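Local coordinates for glycosyl transferase family 8 (PDB 5GVW), which transfers galactose from UDP-galactose to the terminal glucose of the already glycosylated serine-rich repeat protein PsrP, probably with manganese as cofactor, at residues R6-A11 and L103-D108; K272-K277 and Q298-H303. All coordinates share one frame; numbering follows the deposited sequence.

Contact 1: R6-A11 and L103-D108; sequences RAVVFA and LYLDSD. With MN (manganese (II) ion), chain E.
Phe10 and Leu105 lie side by side on one face of two neighbouring parallel strands, the ring's CZ 3.6 Å from Leu105 CD1. Val8 CG1, anti to the backbone N (chi1 -180°) and from two residues earlier on strand 6-11, reaches the same Leu105 CD1, and helix 17-30 covers Val8 and Phe10 with Met24 and Leu27. On the opposite face Val9 CG1 packs on Tyr104 CB at 4.0 Å, while the CB of Ala11 meets the edge of the tyrosine ring at CE1. Three backbone bonds lace this buried part together: Leu103 N to Ala7 O, Val9 N to Leu103 O at 3.0 Å, and Leu105 N to Val9 O at 2.9 Å. Beyond Leu105 the chains part, and the looser, partly exposed end is bridged by a water that donates to Ala11 O and also bonds Ser107 OG. Here Tyr104 OH donates to Asp106 OD1, in the plane of the ring, at 2.6 Å; the bond uses the lone pair of OD1 that points away from OD2, leaving OD2 for manganese at 2.5 Å. Arg90 forms a salt bridge to the same OD1. Asp108 takes the metal with both carboxylate oxygens, completing the DXD motif of GT-A glycosyltransferases. The tyrosine and arginine probably hold the Asp106 carboxylate in place as second-shell groups, consistent with a metal site that holds the UDP diphosphate.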
loop_
_atom_site.group_PDB
_atom_site.type_symbol
_atom_site.label_atom_id
_atom_site.label_comp_id
_atom_site.label_asym_id
_atom_site.label_seq_id
_atom_site.Cartn_x
_atom_site.Cartn_y
_atom_site.Cartn_z
ATOM N N ARG A 6 3.518 -7.381 25.726
ATOM C CA ARG A 6 3.021 -8.659 25.215
ATOM C C ARG A 6 3.626 -8.874 23.841
ATOM O O ARG A 6 3.540 -7.992 22.996
ATOM C CB ARG A 6 1.495 -8.625 25.079
ATOM C CG ARG A 6 0.721 -8.745 26.389
ATOM C CD ARG A 6 0.555 -7.424 27.096
ATOM N NE ARG A 6 -0.390 -6.552 26.393
ATOM C CZ ARG A 6 -1.693 -6.430 26.651
ATOM N NH1 ARG A 6 -2.414 -5.578 25.938
ATOM N NH2 ARG A 6 -2.287 -7.134 27.611
ATOM N N ALA A 7 4.222 -10.038 23.614
ATOM C CA ALA A 7 4.932 -10.334 22.352
ATOM C C ALA A 7 3.949 -10.711 21.273
ATOM O O ALA A 7 3.053 -11.521 21.521
ATOM C CB ALA A 7 5.944 -11.452 22.545
ATOM N N VAL A 8 4.121 -10.115 20.088
ATOM C CA VAL A 8 3.328 -10.442 18.880
ATOM C C VAL A 8 4.266 -10.547 17.668
ATOM O O VAL A 8 5.207 -9.775 17.539
ATOM C CB VAL A 8 2.203 -9.404 18.619
ATOM C CG1 VAL A 8 1.388 -9.746 17.377
ATOM C CG2 VAL A 8 1.262 -9.305 19.817
ATOM N N VAL A 9 4.021 -11.507 16.790
ATOM C CA VAL A 9 4.865 -11.693 15.610
ATOM C C VAL A 9 3.964 -11.821 14.371
ATOM O O VAL A 9 2.994 -12.587 14.380
ATOM C CB VAL A 9 5.864 -12.862 15.773
ATOM C CG1 VAL A 9 5.182 -14.165 16.165
ATOM C CG2 VAL A 9 6.667 -13.069 14.505
ATOM N N PHE A 10 4.245 -10.983 13.369
ATOM C CA PHE A 10 3.695 -11.085 12.036
ATOM C C PHE A 10 4.826 -11.517 11.116
ATOM O O PHE A 10 6.004 -11.375 11.458
ATOM C CB PHE A 10 3.174 -9.749 11.508
ATOM C CG PHE A 10 2.016 -9.190 12.264
ATOM C CD1 PHE A 10 2.215 -8.421 13.397
ATOM C CD2 PHE A 10 0.722 -9.400 11.831
ATOM C CE1 PHE A 10 1.150 -7.881 14.100
ATOM C CE2 PHE A 10 -0.358 -8.852 12.522
ATOM C CZ PHE A 10 -0.134 -8.093 13.659
ATOM N N ALA A 11 4.452 -12.022 9.952
ATOM C CA ALA A 11 5.380 -12.460 8.950
ATOM C C ALA A 11 4.834 -12.117 7.583
ATOM O O ALA A 11 3.811 -12.671 7.163
ATOM C CB ALA A 11 5.607 -13.948 9.053
ATOM N N LEU A 103 2.379 -14.461 20.509
ATOM C CA LEU A 103 1.186 -14.606 19.649
ATOM C C LEU A 103 1.550 -14.413 18.166
ATOM O O LEU A 103 1.897 -13.308 17.767
ATOM C CB LEU A 103 0.108 -13.573 20.066
ATOM C CG LEU A 103 -1.251 -13.625 19.335
ATOM C CD1 LEU A 103 -1.895 -15.000 19.422
ATOM C CD2 LEU A 103 -2.233 -12.586 19.863
ATOM N N TYR A 104 1.507 -15.464 17.351
ATOM C CA TYR A 104 1.668 -15.277 15.902
ATOM C C TYR A 104 0.347 -14.822 15.273
ATOM O O TYR A 104 -0.733 -15.302 15.664
ATOM C CB TYR A 104 2.119 -16.545 15.180
ATOM C CG TYR A 104 1.998 -16.360 13.692
ATOM C CD1 TYR A 104 2.976 -15.666 12.965
ATOM C CD2 TYR A 104 0.851 -16.765 13.030
ATOM C CE1 TYR A 104 2.843 -15.457 11.598
ATOM C CE2 TYR A 104 0.697 -16.550 11.675
ATOM C CZ TYR A 104 1.692 -15.911 10.948
ATOM O OH TYR A 104 1.484 -15.725 9.588
ATOM N N LEU A 105 0.450 -13.945 14.271
ATOM C CA LEU A 105 -0.716 -13.455 13.523
ATOM C C LEU A 105 -0.435 -13.347 12.014
ATOM O O LEU A 105 0.531 -12.709 11.568
ATOM C CB LEU A 105 -1.205 -12.085 14.043
ATOM C CG LEU A 105 -1.691 -11.862 15.477
ATOM C CD1 LEU A 105 -2.048 -10.397 15.710
ATOM C CD2 LEU A 105 -2.895 -12.700 15.831
ATOM N N ASP A 106 -1.307 -13.977 11.235
ATOM C CA ASP A 106 -1.465 -13.693 9.808
ATOM C C ASP A 106 -1.781 -12.223 9.609
ATOM O O ASP A 106 -2.311 -11.565 10.530
ATOM C CB ASP A 106 -2.594 -14.542 9.225
ATOM C CG ASP A 106 -2.098 -15.810 8.535
ATOM O OD1 ASP A 106 -0.930 -16.199 8.710
ATOM O OD2 ASP A 106 -2.915 -16.417 7.809
ATOM N N SER A 107 -1.426 -11.711 8.426
ATOM C CA SER A 107 -1.621 -10.281 8.080
ATOM C C SER A 107 -2.940 -9.994 7.314
ATOM O O SER A 107 -3.307 -8.832 7.097
ATOM C CB SER A 107 -0.403 -9.742 7.326
ATOM O OG SER A 107 0.008 -10.631 6.309
ATOM N N ASP A 108 -3.656 -11.066 6.956
ATOM C CA ASP A 108 -4.968 -10.979 6.318
ATOM C C ASP A 108 -6.105 -10.994 7.355
ATOM O O ASP A 108 -7.015 -11.788 7.255
ATOM C CB ASP A 108 -5.132 -12.089 5.253
ATOM C CG ASP A 108 -5.044 -13.517 5.822
ATOM O OD1 ASP A 108 -4.120 -13.908 6.575
ATOM O OD2 ASP A 108 -5.922 -14.286 5.453
HETATM MN MN MN E . -4.329 -16.418 5.785
HETATM O O HOH W 1 1.540 -12.366 5.355
HETATM O O HOH W 2 -3.954 -18.467 4.403
#

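Contact 2: K272-K277 and Q298-H303; sequences KSQIFK and QLPEVH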
loop_
_atom_site.group_PDB
_atom_site.type_symbol
_atom_site.label_atom_id
_atom_site.label_comp_id
_atom_site.label_asym_id
_atom_site.label_seq_id
_atom_site.Cartn_x
_atom_site.Cartn_y
_atom_site.Cartn_z
ATOM N N LYS A 272 11.942 6.795 21.216
ATOM C CA LYS A 272 13.406 6.828 21.047
ATOM C C LYS A 272 13.792 7.443 19.688
ATOM O O LYS A 272 14.443 6.776 18.876
ATOM C CB LYS A 272 14.023 5.409 21.161
ATOM C CG LYS A 272 13.544 4.568 22.340
ATOM C CD LYS A 272 14.574 3.520 22.796
ATOM C CE LYS A 272 13.949 2.301 23.485
ATOM N NZ LYS A 272 12.859 2.617 24.457
ATOM N N SER A 273 13.398 8.699 19.442
ATOM C CA SER A 273 13.790 9.424 18.213
ATOM C C SER A 273 15.240 9.893 18.362
ATOM O O SER A 273 15.524 11.034 18.753
ATOM C CB SER A 273 12.838 10.590 17.872
ATOM O OG SER A 273 11.712 10.154 17.121
ATOM N N GLN A 274 16.146 8.957 18.086
ATOM C CA GLN A 274 17.579 9.208 17.981
ATOM C C GLN A 274 17.798 10.116 16.767
ATOM O O GLN A 274 17.166 9.914 15.723
ATOM C CB GLN A 274 18.307 7.862 17.792
ATOM C CG GLN A 274 19.815 7.910 17.541
ATOM C CD GLN A 274 20.650 7.636 18.788
ATOM O OE1 GLN A 274 20.571 6.550 19.375
ATOM N NE2 GLN A 274 21.472 8.613 19.187
ATOM N N ILE A 275 18.661 11.121 16.914
ATOM C CA ILE A 275 19.098 11.932 15.772
ATOM C C ILE A 275 20.608 11.795 15.617
ATOM O O ILE A 275 21.354 11.914 16.588
ATOM C CB ILE A 275 18.657 13.417 15.863
ATOM C CG1 ILE A 275 19.136 14.214 14.614
ATOM C CG2 ILE A 275 19.124 14.069 17.171
ATOM C CD1 ILE A 275 18.619 13.748 13.253
ATOM N N PHE A 276 21.034 11.557 14.380
ATOM C CA PHE A 276 22.419 11.209 14.062
ATOM C C PHE A 276 23.411 12.335 14.321
ATOM O O PHE A 276 23.183 13.472 13.916
ATOM C CB PHE A 276 22.547 10.772 12.589
ATOM C CG PHE A 276 21.717 9.567 12.228
ATOM C CD1 PHE A 276 21.925 8.351 12.864
ATOM C CD2 PHE A 276 20.740 9.648 11.242
ATOM C CE1 PHE A 276 21.173 7.243 12.537
ATOM C CE2 PHE A 276 19.986 8.540 10.901
ATOM C CZ PHE A 276 20.202 7.335 11.550
ATOM N N LYS A 277 24.521 11.998 14.979
ATOM C CA LYS A 277 25.565 12.960 15.297
ATOM C C LYS A 277 26.739 12.891 14.324
ATOM O O LYS A 277 27.695 13.655 14.469
ATOM C CB LYS A 277 26.058 12.751 16.727
ATOM C CG LYS A 277 25.005 12.988 17.812
ATOM C CD LYS A 277 25.658 13.306 19.160
ATOM C CE LYS A 277 24.703 13.149 20.342
ATOM N NZ LYS A 277 24.576 11.748 20.863
ATOM N N GLN A 298 27.109 -0.797 18.210
ATOM C CA GLN A 298 27.732 0.076 19.206
ATOM C C GLN A 298 27.428 1.562 19.024
ATOM O O GLN A 298 27.400 2.333 19.992
ATOM C CB GLN A 298 29.244 -0.096 19.152
ATOM C CG GLN A 298 29.749 -1.412 19.707
ATOM C CD GLN A 298 29.333 -1.584 21.150
ATOM O OE1 GLN A 298 29.733 -0.803 22.013
ATOM N NE2 GLN A 298 28.486 -2.572 21.412
ATOM N N LEU A 299 27.198 1.950 17.772
ATOM C CA LEU A 299 27.087 3.333 17.383
ATOM C C LEU A 299 25.736 3.613 16.708
ATOM O O LEU A 299 25.693 3.867 15.506
ATOM C CB LEU A 299 28.257 3.665 16.442
ATOM C CG LEU A 299 29.653 3.626 17.080
ATOM C CD1 LEU A 299 30.748 3.325 16.070
ATOM C CD2 LEU A 299 29.930 4.928 17.823
ATOM N N PRO A 300 24.632 3.589 17.479
ATOM C CA PRO A 300 23.300 3.924 16.944
ATOM C C PRO A 300 23.143 5.378 16.490
ATOM O O PRO A 300 22.386 5.661 15.571
ATOM C CB PRO A 300 22.365 3.638 18.127
ATOM C CG PRO A 300 23.228 3.796 19.347
ATOM C CD PRO A 300 24.584 3.307 18.929
ATOM N N GLU A 301 23.855 6.290 17.134
ATOM C CA GLU A 301 23.881 7.703 16.734
ATOM C C GLU A 301 24.676 8.040 15.438
ATOM O O GLU A 301 24.753 9.205 15.062
ATOM C CB GLU A 301 24.421 8.540 17.900
ATOM C CG GLU A 301 25.944 8.492 18.108
ATOM C CD GLU A 301 26.434 7.463 19.115
ATOM O OE1 GLU A 301 25.798 6.409 19.294
ATOM O OE2 GLU A 301 27.495 7.724 19.721
ATOM N N VAL A 302 25.296 7.042 14.797
ATOM C CA VAL A 302 26.076 7.222 13.571
ATOM C C VAL A 302 25.292 6.594 12.447
ATOM O O VAL A 302 24.916 5.431 12.523
ATOM C CB VAL A 302 27.450 6.488 13.659
ATOM C CG1 VAL A 302 28.208 6.473 12.324
ATOM C CG2 VAL A 302 28.323 7.077 14.754
ATOM N N HIS A 303 25.083 7.343 11.380
ATOM C CA HIS A 303 24.452 6.806 10.195
ATOM C C HIS A 303 25.559 6.328 9.279
ATOM O O HIS A 303 26.330 7.146 8.789
ATOM C CB HIS A 303 23.615 7.891 9.518
ATOM C CG HIS A 303 22.714 7.381 8.440
ATOM N ND1 HIS A 303 21.553 8.029 8.089
ATOM C CD2 HIS A 303 22.788 6.284 7.649
ATOM C CE1 HIS A 303 20.959 7.366 7.111
ATOM N NE2 HIS A 303 21.683 6.297 6.833
#
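The Phe276 ring has His303 CB over one face, 3.6 Å from its centroid and 7° off the ring normal, a CH-pi contact. The carbonyl oxygens of Pro300 and Glu301 lie at its edge, Pro300 O being 3.6 Å from CE1. The backbone of His303 puts CB over the ring; CG, anti to the backbone N (chi1 -169°), sends the imidazole on past the phenyl rim, where His303 ND1 meets Phe276 CE2 at 3.3 Å. The two rings meet obliquely, their planes inclined at 47°. His303 NE2 is hydrogen-bonded to Thr326, and the imidazole also stacks on His305.

A second flat group, the Gln274 amide, lies across the turn formed by Leu299 to Val302. Its NE2 comes 3.2 Å from Glu301 CB and its OE1 3.6 Å from Pro300 CB, so the amide meets carbon here. The bend at chi2 turns it over these two residues. The polar link between the segments is a backbone one: Lys277 N donates to Glu301 O at 2.8 Å, fairly straight. The Glu301 carboxylate turns to Arg402 in a salt bridge; Lys277 NZ is a more distant positive charge, 5.1 Å from Glu301 OE2, and may add a weak electrostatic attraction.

The contact lies far from the manganese and UDP site and joins parts of the fold: the loop leading into strand 278-283 is pinned against the turn from helix 292-298 into the adjacent parallel strand 302-307, so that the contact sits where the two parallel strands of a beta-alpha-beta unit begin. Helix 395-403 covers Leu299 and Val302 through Ile401, while Asn324, just ahead of strand 325-328, touches Phe276.

In the fold
From the N terminus, the chain enters the GT-A sheet at strand 6-11 and runs through two further parallel strands and their helices before 103-108 returns beside it. Contact 1 thus closes a loop of 91 residues and joins the first strand to the central part of the seven-stranded mixed sheet. Contact 2 opens much later, after helix 255-264, and closes a shorter loop of 20 residues where two inner strands of a separate parallel sheet, 278-283 and 302-307, begin. The two contacts follow in series, neither nesting nor crossing. Their centres are 28 Å apart and their nearest atoms about 14 Å, so each ties together its own sheet without touching the other.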